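PDB 3IBW: GTP pyrophosphokinase from Chlorobaculum tepidum, which transfers pyrophosphate from ATP to GTP in the full-length enzyme, the fragment here being its ACT domain, which probably serves regulation rather than catalysis. Local coordinates for residues G7-M18 against V69-L78; I26-I36 against C47-K58. The protein carries 1 engineered substitution. All coordinates share one frame; numbering follows the deposited sequence.

Contact 1 (G7-M18 against V69-L78); sequences GIRIVGEDKNGM and VQGVFTVERL. Engineered in segment 7-18: Asn16 (natural residue Ile).
Arg9 and Glu76 face each other as a hydrogen-bonded antiparallel pair, Arg9 N giving a nearly straight bond (171°) to Glu76 O at 2.8 Å. Their charged ends stop short of a salt bridge, Arg9 NE lying 4.4 Å from Glu76 OE2 with the guanidinium and carboxylate planes 71° apart; a water ties the carboxylate to Thr74 OG1 and Arg9 O. The far end of the arginine goes to Asn48 on the next strand. Toward the other end, Val11 O takes two N-H groups, Phe73 N at 2.8 Å and Thr74 N at 3.2 Å, which is the signature of a classic beta bulge. The pairing then closes with Glu13 N on Gly71 O. Gly12 and Gly71 suit this tight end, since a CB on either would collide with the opposite segment. Leu78 lies across the extended stem of Arg9, CD2 3.8 Å from Arg9 CB, while its CD1 rests near Ile8 O. Cut back to an alanine here, the side chain would lose both methyls and is likely to leave Arg9 CB and CD without that apolar neighbour. On the other face beta-branched residues fill the rows: Ile8 CG2 meets Val75 CG1 at 3.7 Å, and Ile10 CG2 meets Val72 CG1. With its CG2 anti to the backbone N (CG1 at chi1 -60°), Ile8 sets that methyl beside the valine; Met63 of helix 56-67 packs on both residues. The face of Ile8, Ile10, Val72 and Val75 thus packs under the helices, while the other mixes Arg9, Thr74 and Glu76 with Val11 and Leu78.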
loop_
_atom_site.group_PDB
_atom_site.type_symbol
_atom_site.label_atom_id
_atom_site.label_comp_id
_atom_site.label_asym_id
_atom_site.label_seq_id
_atom_site.Cartn_x
_atom_site.Cartn_y
_atom_site.Cartn_z
ATOM N N GLY A 7 0.764 -14.577 -3.070
ATOM C CA GLY A 7 0.083 -13.449 -3.675
ATOM C C GLY A 7 -1.372 -13.398 -3.249
ATOM O O GLY A 7 -2.009 -14.440 -3.067
ATOM N N ILE A 8 -1.896 -12.185 -3.086
ATOM C CA ILE A 8 -3.289 -11.974 -2.690
ATOM C C ILE A 8 -3.881 -10.885 -3.585
ATOM O O ILE A 8 -3.248 -9.855 -3.812
ATOM C CB ILE A 8 -3.421 -11.453 -1.228
ATOM C CG1 ILE A 8 -2.818 -12.443 -0.232
ATOM C CG2 ILE A 8 -4.895 -11.205 -0.899
ATOM C CD1 ILE A 8 -2.815 -11.916 1.196
ATOM N N ARG A 9 -5.087 -11.114 -4.093
ATOM C CA ARG A 9 -5.746 -10.115 -4.923
ATOM C C ARG A 9 -7.036 -9.675 -4.248
ATOM O O ARG A 9 -7.865 -10.507 -3.871
ATOM C CB ARG A 9 -6.061 -10.667 -6.312
ATOM C CG ARG A 9 -6.920 -9.725 -7.159
ATOM C CD ARG A 9 -6.906 -10.152 -8.614
ATOM N NE ARG A 9 -7.851 -9.411 -9.449
ATOM C CZ ARG A 9 -7.593 -8.251 -10.042
ATOM N NH1 ARG A 9 -6.413 -7.666 -9.885
ATOM N NH2 ARG A 9 -8.508 -7.689 -10.822
ATOM N N ILE A 10 -7.193 -8.363 -4.097
ATOM C CA ILE A 10 -8.380 -7.787 -3.476
ATOM C C ILE A 10 -9.072 -6.874 -4.483
ATOM O O ILE A 10 -8.415 -6.110 -5.190
ATOM C CB ILE A 10 -8.009 -6.923 -2.239
ATOM C CG1 ILE A 10 -7.187 -7.748 -1.250
ATOM C CG2 ILE A 10 -9.272 -6.377 -1.559
ATOM C CD1 ILE A 10 -5.728 -7.342 -1.199
ATOM N N VAL A 11 -10.396 -6.969 -4.557
ATOM C CA VAL A 11 -11.181 -6.116 -5.444
ATOM C C VAL A 11 -12.310 -5.579 -4.556
ATOM O O VAL A 11 -12.962 -6.341 -3.833
ATOM C CB VAL A 11 -11.763 -6.901 -6.652
ATOM C CG1 VAL A 11 -12.529 -5.935 -7.569
ATOM C CG2 VAL A 11 -10.635 -7.587 -7.428
ATOM N N GLY A 12 -12.528 -4.268 -4.603
ATOM C CA GLY A 12 -13.556 -3.657 -3.780
ATOM C C GLY A 12 -14.086 -2.355 -4.348
ATOM O O GLY A 12 -13.661 -1.921 -5.412
ATOM N N GLU A 13 -15.001 -1.724 -3.622
ATOM C CA GLU A 13 -15.602 -0.472 -4.067
ATOM C C GLU A 13 -14.685 0.714 -3.815
ATOM O O GLU A 13 -14.060 0.807 -2.763
ATOM C CB GLU A 13 -16.938 -0.251 -3.346
ATOM C CG GLU A 13 -16.809 -0.137 -1.836
ATOM C CD GLU A 13 -18.140 0.132 -1.146
ATOM O OE1 GLU A 13 -19.192 -0.137 -1.758
ATOM O OE2 GLU A 13 -18.129 0.607 0.009
ATOM N N ASP A 14 -14.593 1.615 -4.787
ATOM C CA ASP A 14 -13.754 2.801 -4.647
ATOM C C ASP A 14 -14.651 3.921 -4.127
ATOM O O ASP A 14 -15.056 4.816 -4.864
ATOM C CB ASP A 14 -13.136 3.163 -6.004
ATOM C CG ASP A 14 -12.342 4.457 -5.969
ATOM O OD1 ASP A 14 -11.749 4.780 -4.917
ATOM O OD2 ASP A 14 -12.301 5.146 -7.010
ATOM N N LYS A 15 -14.930 3.856 -2.831
ATOM C CA LYS A 15 -15.796 4.801 -2.135
ATOM C C LYS A 15 -15.340 4.981 -0.705
ATOM O O LYS A 15 -14.520 4.221 -0.200
ATOM C CB LYS A 15 -17.194 4.209 -1.950
ATOM C CG LYS A 15 -18.115 4.094 -3.139
ATOM C CD LYS A 15 -19.442 3.457 -2.723
ATOM C CE LYS A 15 -20.556 3.737 -3.716
ATOM N NZ LYS A 15 -21.822 3.079 -3.284
ATOM N N ASN A 16 -15.861 6.020 -0.071
ATOM C CA ASN A 16 -15.676 6.187 1.360
ATOM C C ASN A 16 -14.308 5.887 1.974
ATOM O O ASN A 16 -14.235 5.250 3.031
ATOM C CB ASN A 16 -16.710 5.255 2.029
ATOM C CG ASN A 16 -18.090 5.274 1.332
ATOM O OD1 ASN A 16 -18.638 4.226 0.959
ATOM N ND2 ASN A 16 -18.649 6.467 1.166
ATOM N N GLY A 17 -13.244 6.324 1.312
ATOM C CA GLY A 17 -11.906 6.086 1.823
ATOM C C GLY A 17 -11.437 4.638 1.830
ATOM O O GLY A 17 -10.558 4.267 2.609
HETATM N N MSE A 18 -12.007 3.816 0.957
HETATM C CA MSE A 18 -11.647 2.400 0.895
HETATM C C MSE A 18 -10.194 2.075 0.525
HETATM O O MSE A 18 -9.618 1.135 1.076
HETATM C CB MSE A 18 -12.578 1.669 -0.075
HETATM C CG MSE A 18 -13.954 1.334 0.485
HETATM SE SE MSE A 18 -13.852 0.130 2.000
HETATM C CE MSE A 18 -12.431 -1.029 1.400
ATOM N N VAL A 69 -13.598 -6.672 5.525
ATOM C CA VAL A 69 -13.732 -5.225 5.417
ATOM C C VAL A 69 -14.951 -4.914 4.539
ATOM O O VAL A 69 -14.998 -5.292 3.365
ATOM C CB VAL A 69 -12.471 -4.584 4.794
ATOM C CG1 VAL A 69 -12.700 -3.093 4.576
ATOM C CG2 VAL A 69 -11.275 -4.804 5.717
ATOM N N GLN A 70 -15.942 -4.237 5.115
ATOM C CA GLN A 70 -17.145 -3.882 4.372
ATOM C C GLN A 70 -16.732 -2.998 3.202
ATOM O O GLN A 70 -16.053 -1.983 3.379
ATOM C CB GLN A 70 -18.140 -3.161 5.290
ATOM C CG GLN A 70 -18.720 -4.063 6.373
ATOM C CD GLN A 70 -19.427 -5.271 5.796
ATOM O OE1 GLN A 70 -20.248 -5.144 4.888
ATOM N NE2 GLN A 70 -19.126 -6.450 6.330
ATOM N N GLY A 71 -17.148 -3.393 2.006
ATOM C CA GLY A 71 -16.787 -2.656 0.811
ATOM C C GLY A 71 -15.892 -3.505 -0.088
ATOM O O GLY A 71 -15.692 -3.172 -1.256
ATOM N N VAL A 72 -15.329 -4.588 0.453
ATOM C CA VAL A 72 -14.485 -5.487 -0.342
ATOM C C VAL A 72 -15.407 -6.517 -1.004
ATOM O O VAL A 72 -16.299 -7.075 -0.348
ATOM C CB VAL A 72 -13.453 -6.250 0.537
ATOM C CG1 VAL A 72 -12.771 -7.353 -0.287
ATOM C CG2 VAL A 72 -12.408 -5.281 1.078
ATOM N N PHE A 73 -15.203 -6.764 -2.295
ATOM C CA PHE A 73 -16.016 -7.743 -3.011
ATOM C C PHE A 73 -15.408 -9.138 -2.964
ATOM O O PHE A 73 -16.088 -10.101 -2.616
ATOM C CB PHE A 73 -16.205 -7.336 -4.473
ATOM C CG PHE A 73 -16.931 -6.035 -4.646
ATOM C CD1 PHE A 73 -18.073 -5.761 -3.901
ATOM C CD2 PHE A 73 -16.477 -5.086 -5.550
ATOM C CE1 PHE A 73 -18.753 -4.556 -4.056
ATOM C CE2 PHE A 73 -17.150 -3.875 -5.709
ATOM C CZ PHE A 73 -18.288 -3.612 -4.959
ATOM N N THR A 74 -14.122 -9.241 -3.295
ATOM C CA THR A 74 -13.435 -10.529 -3.306
ATOM C C THR A 74 -11.990 -10.443 -2.815
ATOM O O THR A 74 -11.348 -9.400 -2.920
ATOM C CB THR A 74 -13.368 -11.129 -4.755
ATOM O OG1 THR A 74 -12.629 -10.244 -5.611
ATOM C CG2 THR A 74 -14.770 -11.327 -5.341
ATOM N N VAL A 75 -11.502 -11.548 -2.262
ATOM C CA VAL A 75 -10.118 -11.670 -1.820
ATOM C C VAL A 75 -9.768 -13.105 -2.227
ATOM O O VAL A 75 -10.445 -14.057 -1.830
ATOM C CB VAL A 75 -9.936 -11.515 -0.294
ATOM C CG1 VAL A 75 -8.455 -11.696 0.061
ATOM C CG2 VAL A 75 -10.420 -10.142 0.148
ATOM N N GLU A 76 -8.726 -13.258 -3.031
ATOM C CA GLU A 76 -8.315 -14.582 -3.485
ATOM C C GLU A 76 -6.803 -14.673 -3.479
ATOM O O GLU A 76 -6.111 -13.653 -3.551
ATOM C CB GLU A 76 -8.828 -14.842 -4.915
ATOM C CG GLU A 76 -8.048 -14.097 -6.007
ATOM C CD GLU A 76 -8.830 -13.903 -7.306
ATOM O OE1 GLU A 76 -8.721 -14.750 -8.219
ATOM O OE2 GLU A 76 -9.573 -12.901 -7.398
ATOM N N ARG A 77 -6.292 -15.892 -3.369
ATOM C CA ARG A 77 -4.856 -16.104 -3.414
ATOM C C ARG A 77 -4.451 -16.153 -4.896
ATOM O O ARG A 77 -5.115 -16.787 -5.722
ATOM C CB ARG A 77 -4.485 -17.427 -2.756
ATOM C CG ARG A 77 -3.000 -17.703 -2.771
ATOM C CD ARG A 77 -2.704 -18.955 -1.990
ATOM N NE ARG A 77 -1.312 -19.344 -2.132
ATOM C CZ ARG A 77 -0.769 -20.384 -1.517
ATOM N NH1 ARG A 77 -1.512 -21.135 -0.715
ATOM N NH2 ARG A 77 0.508 -20.682 -1.719
ATOM N N LEU A 78 -3.355 -15.477 -5.220
ATOM C CA LEU A 78 -2.829 -15.429 -6.583
ATOM C C LEU A 78 -1.775 -16.506 -6.785
ATOM O O LEU A 78 -1.089 -16.887 -5.836
ATOM C CB LEU A 78 -2.154 -14.081 -6.846
ATOM C CG LEU A 78 -3.000 -12.828 -7.062
ATOM C CD1 LEU A 78 -2.089 -11.618 -7.225
ATOM C CD2 LEU A 78 -3.870 -13.015 -8.304
HETATM O O HOH W 1 0.385 -17.408 -3.647
HETATM O O HOH W 2 -9.977 -10.957 -5.532
HETATM O O HOH W 3 -10.066 -11.105 -8.953
#

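Contact 2 (I26-I36 against C47-K58); sequences ISKFDTNIRTI and CNLMIFVKNTDK
Leu49 packs between strand 32-36 and the end of helix 18-28. Its CB stands 4.2 Å from Thr35 O. With CG anti to the backbone N (chi1 164°), the fork is carried inward and its methyls diverge, CD1 toward Ile33 and Ile36 and CD2 toward Phe29, though both reach Ile26 CG2. CD1 lies 3.6 Å from Thr35 O, 3.8 Å from Ile36 CG1 and equally near Ile33 CG2, whose side chain crosses that of Leu49 at about a right angle. CD2 comes to the edge of the Phe29 ring, 4.1 Å from CE2. Leucine suits the place because its forked end offers one methyl to the strand and one to Phe29 just after the helix. Beside it the backbone makes a classic beta bulge: Met50 O accepts Arg34 N at 2.7 Å and Thr35 N at 3.1 Å, both from one face of its carbonyl plane. Met50 N returns a bond to Thr35 O. The extra residue is Arg34, whose guanidinium makes a salt bridge with Asp14 of the second subunit. The apolar fork of Leu49 thus ties the hairpin to the end of helix 18-28, while the bulge probably helps present Arg34 to the second subunit, into which Thr35 and Ile36 continue the sheet.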
loop_
_atom_site.group_PDB
_atom_site.type_symbol
_atom_site.label_atom_id
_atom_site.label_comp_id
_atom_site.label_asym_id
_atom_site.label_seq_id
_atom_site.Cartn_x
_atom_site.Cartn_y
_atom_site.Cartn_z
ATOM N N ILE A 26 -3.405 -3.675 5.340
ATOM C CA ILE A 26 -2.211 -4.353 4.845
ATOM C C ILE A 26 -0.967 -3.943 5.644
ATOM O O ILE A 26 -0.147 -4.786 6.005
ATOM C CB ILE A 26 -1.981 -4.030 3.351
ATOM C CG1 ILE A 26 -3.077 -4.690 2.506
ATOM C CG2 ILE A 26 -0.597 -4.512 2.911
ATOM C CD1 ILE A 26 -3.095 -4.229 1.065
ATOM N N SER A 27 -0.835 -2.649 5.924
ATOM C CA SER A 27 0.317 -2.159 6.670
ATOM C C SER A 27 0.365 -2.770 8.070
ATOM O O SER A 27 1.445 -3.058 8.587
ATOM C CB SER A 27 0.288 -0.623 6.752
ATOM O OG SER A 27 -0.758 -0.150 7.580
ATOM N N LYS A 28 -0.803 -2.983 8.673
ATOM C CA LYS A 28 -0.865 -3.556 10.013
ATOM C C LYS A 28 -0.587 -5.059 10.059
ATOM O O LYS A 28 -0.406 -5.634 11.132
ATOM C CB LYS A 28 -2.200 -3.193 10.674
ATOM C CG LYS A 28 -2.260 -1.714 11.064
ATOM C CD LYS A 28 -3.633 -1.318 11.585
ATOM C CE LYS A 28 -3.745 0.197 11.700
ATOM N NZ LYS A 28 -5.159 0.677 11.679
ATOM N N PHE A 29 -0.548 -5.691 8.891
ATOM C CA PHE A 29 -0.224 -7.115 8.805
ATOM C C PHE A 29 1.156 -7.398 9.412
ATOM O O PHE A 29 2.080 -6.587 9.298
ATOM C CB PHE A 29 -0.112 -7.575 7.351
ATOM C CG PHE A 29 -1.419 -7.816 6.673
ATOM C CD1 PHE A 29 -2.577 -7.964 7.417
ATOM C CD2 PHE A 29 -1.485 -7.951 5.286
ATOM C CE1 PHE A 29 -3.797 -8.213 6.799
ATOM C CE2 PHE A 29 -2.704 -8.203 4.656
ATOM C CZ PHE A 29 -3.859 -8.342 5.418
ATOM N N ASP A 30 1.289 -8.559 10.040
ATOM C CA ASP A 30 2.558 -8.983 10.617
ATOM C C ASP A 30 3.300 -9.818 9.549
ATOM O O ASP A 30 3.495 -11.025 9.720
ATOM C CB ASP A 30 2.304 -9.829 11.875
ATOM C CG ASP A 30 3.581 -10.394 12.478
ATOM O OD1 ASP A 30 4.559 -9.633 12.654
ATOM O OD2 ASP A 30 3.599 -11.607 12.780
ATOM N N THR A 31 3.688 -9.178 8.441
ATOM C CA THR A 31 4.432 -9.855 7.371
ATOM C C THR A 31 5.335 -8.920 6.557
ATOM O O THR A 31 5.286 -7.695 6.680
ATOM C CB THR A 31 3.509 -10.607 6.350
ATOM O OG1 THR A 31 2.672 -9.670 5.667
ATOM C CG2 THR A 31 2.652 -11.650 7.052
ATOM N N ASN A 32 6.165 -9.537 5.728
ATOM C CA ASN A 32 7.114 -8.840 4.869
ATOM C C ASN A 32 6.460 -8.594 3.515
ATOM O O ASN A 32 6.231 -9.533 2.761
ATOM C CB ASN A 32 8.354 -9.720 4.704
ATOM C CG ASN A 32 9.423 -9.084 3.846
ATOM O OD1 ASN A 32 9.332 -7.913 3.474
ATOM N ND2 ASN A 32 10.451 -9.861 3.523
ATOM N N ILE A 33 6.164 -7.337 3.205
ATOM C CA ILE A 33 5.528 -7.003 1.936
ATOM C C ILE A 33 6.578 -6.879 0.845
ATOM O O ILE A 33 7.594 -6.203 1.022
ATOM C CB ILE A 33 4.726 -5.673 2.053
ATOM C CG1 ILE A 33 3.596 -5.841 3.078
ATOM C CG2 ILE A 33 4.172 -5.267 0.684
ATOM C CD1 ILE A 33 3.013 -4.518 3.565
ATOM N N ARG A 34 6.336 -7.549 -0.278
ATOM C CA ARG A 34 7.257 -7.494 -1.402
ATOM C C ARG A 34 6.781 -6.563 -2.509
ATOM O O ARG A 34 7.559 -5.767 -3.029
ATOM C CB ARG A 34 7.484 -8.893 -1.984
ATOM C CG ARG A 34 7.924 -9.906 -0.949
ATOM C CD ARG A 34 8.836 -9.250 0.088
ATOM N NE ARG A 34 10.182 -9.006 -0.418
ATOM C CZ ARG A 34 11.022 -8.122 0.109
ATOM N NH1 ARG A 34 10.651 -7.393 1.155
ATOM N NH2 ARG A 34 12.231 -7.965 -0.411
ATOM N N THR A 35 5.498 -6.645 -2.852
ATOM C CA THR A 35 4.950 -5.822 -3.921
ATOM C C THR A 35 3.499 -5.442 -3.664
ATOM O O THR A 35 2.741 -6.213 -3.080
ATOM C CB THR A 35 4.972 -6.601 -5.283
ATOM O OG1 THR A 35 6.305 -7.026 -5.587
ATOM C CG2 THR A 35 4.454 -5.739 -6.424
ATOM N N ILE A 36 3.133 -4.233 -4.072
ATOM C CA ILE A 36 1.747 -3.797 -3.993
ATOM C C ILE A 36 1.466 -3.067 -5.299
ATOM O O ILE A 36 2.210 -2.155 -5.676
ATOM C CB ILE A 36 1.439 -2.798 -2.851
ATOM C CG1 ILE A 36 1.567 -3.490 -1.497
ATOM C CG2 ILE A 36 0.008 -2.227 -3.043
ATOM C CD1 ILE A 36 1.461 -2.530 -0.311
ATOM N N CYS A 47 -6.240 -4.597 -6.088
ATOM C CA CYS A 47 -4.968 -4.575 -5.390
ATOM C C CYS A 47 -4.326 -5.948 -5.411
ATOM O O CYS A 47 -4.910 -6.903 -4.904
ATOM C CB CYS A 47 -5.168 -4.154 -3.931
ATOM S SG CYS A 47 -3.627 -4.039 -2.988
ATOM N N ASN A 48 -3.144 -6.048 -6.015
ATOM C CA ASN A 48 -2.395 -7.302 -6.049
ATOM C C ASN A 48 -1.251 -7.088 -5.060
ATOM O O ASN A 48 -0.465 -6.149 -5.192
ATOM C CB ASN A 48 -1.847 -7.593 -7.447
ATOM C CG ASN A 48 -2.905 -8.137 -8.386
ATOM O OD1 ASN A 48 -4.067 -8.307 -8.011
ATOM N ND2 ASN A 48 -2.506 -8.420 -9.616
ATOM N N LEU A 49 -1.168 -7.973 -4.076
ATOM C CA LEU A 49 -0.169 -7.900 -3.022
ATOM C C LEU A 49 0.691 -9.155 -2.992
ATOM O O LEU A 49 0.161 -10.264 -3.062
ATOM C CB LEU A 49 -0.899 -7.742 -1.675
ATOM C CG LEU A 49 -0.205 -7.985 -0.327
ATOM C CD1 LEU A 49 0.815 -6.888 -0.066
ATOM C CD2 LEU A 49 -1.245 -8.011 0.789
HETATM N N MSE A 50 2.010 -8.983 -2.932
HETATM C CA MSE A 50 2.918 -10.126 -2.826
HETATM C C MSE A 50 3.582 -9.947 -1.468
HETATM O O MSE A 50 4.139 -8.887 -1.169
HETATM C CB MSE A 50 3.991 -10.120 -3.914
HETATM C CG MSE A 50 3.445 -10.220 -5.323
HETATM SE SE MSE A 50 2.623 -11.923 -5.697
HETATM C CE MSE A 50 3.911 -13.097 -4.845
ATOM N N ILE A 51 3.531 -10.991 -0.652
ATOM C CA ILE A 51 4.096 -10.948 0.688
ATOM C C ILE A 51 4.834 -12.238 1.001
ATOM O O ILE A 51 4.605 -13.258 0.343
ATOM C CB ILE A 51 2.975 -10.822 1.767
ATOM C CG1 ILE A 51 1.991 -12.003 1.645
ATOM C CG2 ILE A 51 2.228 -9.511 1.622
ATOM C CD1 ILE A 51 1.016 -12.111 2.806
ATOM N N PHE A 52 5.737 -12.176 1.980
ATOM C CA PHE A 52 6.438 -13.367 2.460
ATOM C C PHE A 52 5.650 -13.705 3.731
ATOM O O PHE A 52 5.486 -12.867 4.627
ATOM C CB PHE A 52 7.908 -13.086 2.767
ATOM C CG PHE A 52 8.779 -13.159 1.558
ATOM C CD1 PHE A 52 9.039 -14.379 0.942
ATOM C CD2 PHE A 52 9.324 -12.013 1.020
ATOM C CE1 PHE A 52 9.822 -14.440 -0.206
ATOM C CE2 PHE A 52 10.107 -12.067 -0.133
ATOM C CZ PHE A 52 10.362 -13.279 -0.738
ATOM N N VAL A 53 5.164 -14.940 3.803
ATOM C CA VAL A 53 4.344 -15.368 4.922
ATOM C C VAL A 53 4.812 -16.700 5.492
ATOM O O VAL A 53 5.387 -17.525 4.786
ATOM C CB VAL A 53 2.851 -15.418 4.456
ATOM C CG1 VAL A 53 2.676 -16.447 3.365
ATOM C CG2 VAL A 53 1.937 -15.686 5.619
ATOM N N LYS A 54 4.557 -16.883 6.781
ATOM C CA LYS A 54 4.956 -18.076 7.521
ATOM C C LYS A 54 4.486 -19.406 6.965
ATOM O O LYS A 54 5.278 -20.321 6.735
ATOM C CB LYS A 54 4.470 -17.954 8.968
ATOM C CG LYS A 54 4.893 -19.082 9.891
ATOM C CD LYS A 54 4.521 -18.789 11.344
ATOM C CE LYS A 54 3.032 -18.968 11.600
ATOM N NZ LYS A 54 2.741 -19.127 13.059
ATOM N N ASN A 55 3.180 -19.509 6.764
ATOM C CA ASN A 55 2.589 -20.737 6.263
ATOM C C ASN A 55 1.205 -20.445 5.705
ATOM O O ASN A 55 0.761 -19.295 5.718
ATOM C CB ASN A 55 2.502 -21.789 7.389
ATOM C CG ASN A 55 1.748 -21.286 8.623
ATOM O OD1 ASN A 55 0.834 -20.472 8.518
ATOM N ND2 ASN A 55 2.126 -21.789 9.798
ATOM N N THR A 56 0.519 -21.481 5.230
ATOM C CA THR A 56 -0.803 -21.298 4.642
ATOM C C THR A 56 -1.856 -20.836 5.641
ATOM O O THR A 56 -2.696 -19.998 5.308
ATOM C CB THR A 56 -1.279 -22.585 3.933
ATOM O OG1 THR A 56 -0.250 -23.048 3.044
ATOM C CG2 THR A 56 -2.535 -22.297 3.112
ATOM N N ASP A 57 -1.826 -21.373 6.859
ATOM C CA ASP A 57 -2.791 -20.951 7.870
ATOM C C ASP A 57 -2.674 -19.438 8.104
ATOM O O ASP A 57 -3.682 -18.736 8.196
ATOM C CB ASP A 57 -2.570 -21.705 9.190
ATOM C CG ASP A 57 -2.948 -23.178 9.093
ATOM O OD1 ASP A 57 -3.815 -23.509 8.258
ATOM O OD2 ASP A 57 -2.402 -24.000 9.858
ATOM N N LYS A 58 -1.447 -18.930 8.188
ATOM C CA LYS A 58 -1.246 -17.498 8.407
ATOM C C LYS A 58 -1.803 -16.694 7.229
ATOM O O LYS A 58 -2.484 -15.682 7.417
ATOM C CB LYS A 58 0.240 -17.185 8.585
ATOM C CG LYS A 58 0.519 -15.717 8.836
ATOM C CD LYS A 58 -0.149 -15.242 10.113
ATOM C CE LYS A 58 -0.129 -13.731 10.197
ATOM N NZ LYS A 58 0.905 -13.164 9.290
#

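How the contacts relate
Contacts 1 and 2 build the two halves of one four-stranded antiparallel sheet, ordered 32-41, 44-53, 4-13, 72-78, and their centres lie about 15 Å apart on opposite sides of the chain's centre. Strands 4-13 and 44-53 join them at the middle, where Ile8 N lies 2.8 Å from Leu49 O and Ile10 O lies 2.8 Å from Cys47 N, both probable hydrogen bonds. The elements follow in the beta-alpha-beta-beta-alpha-beta order of the ACT fold, with contact 2 nested inside the loop that contact 1 closes. Contact 1 forms one border of the sheet; contact 2 forms the other, which the second subunit extends.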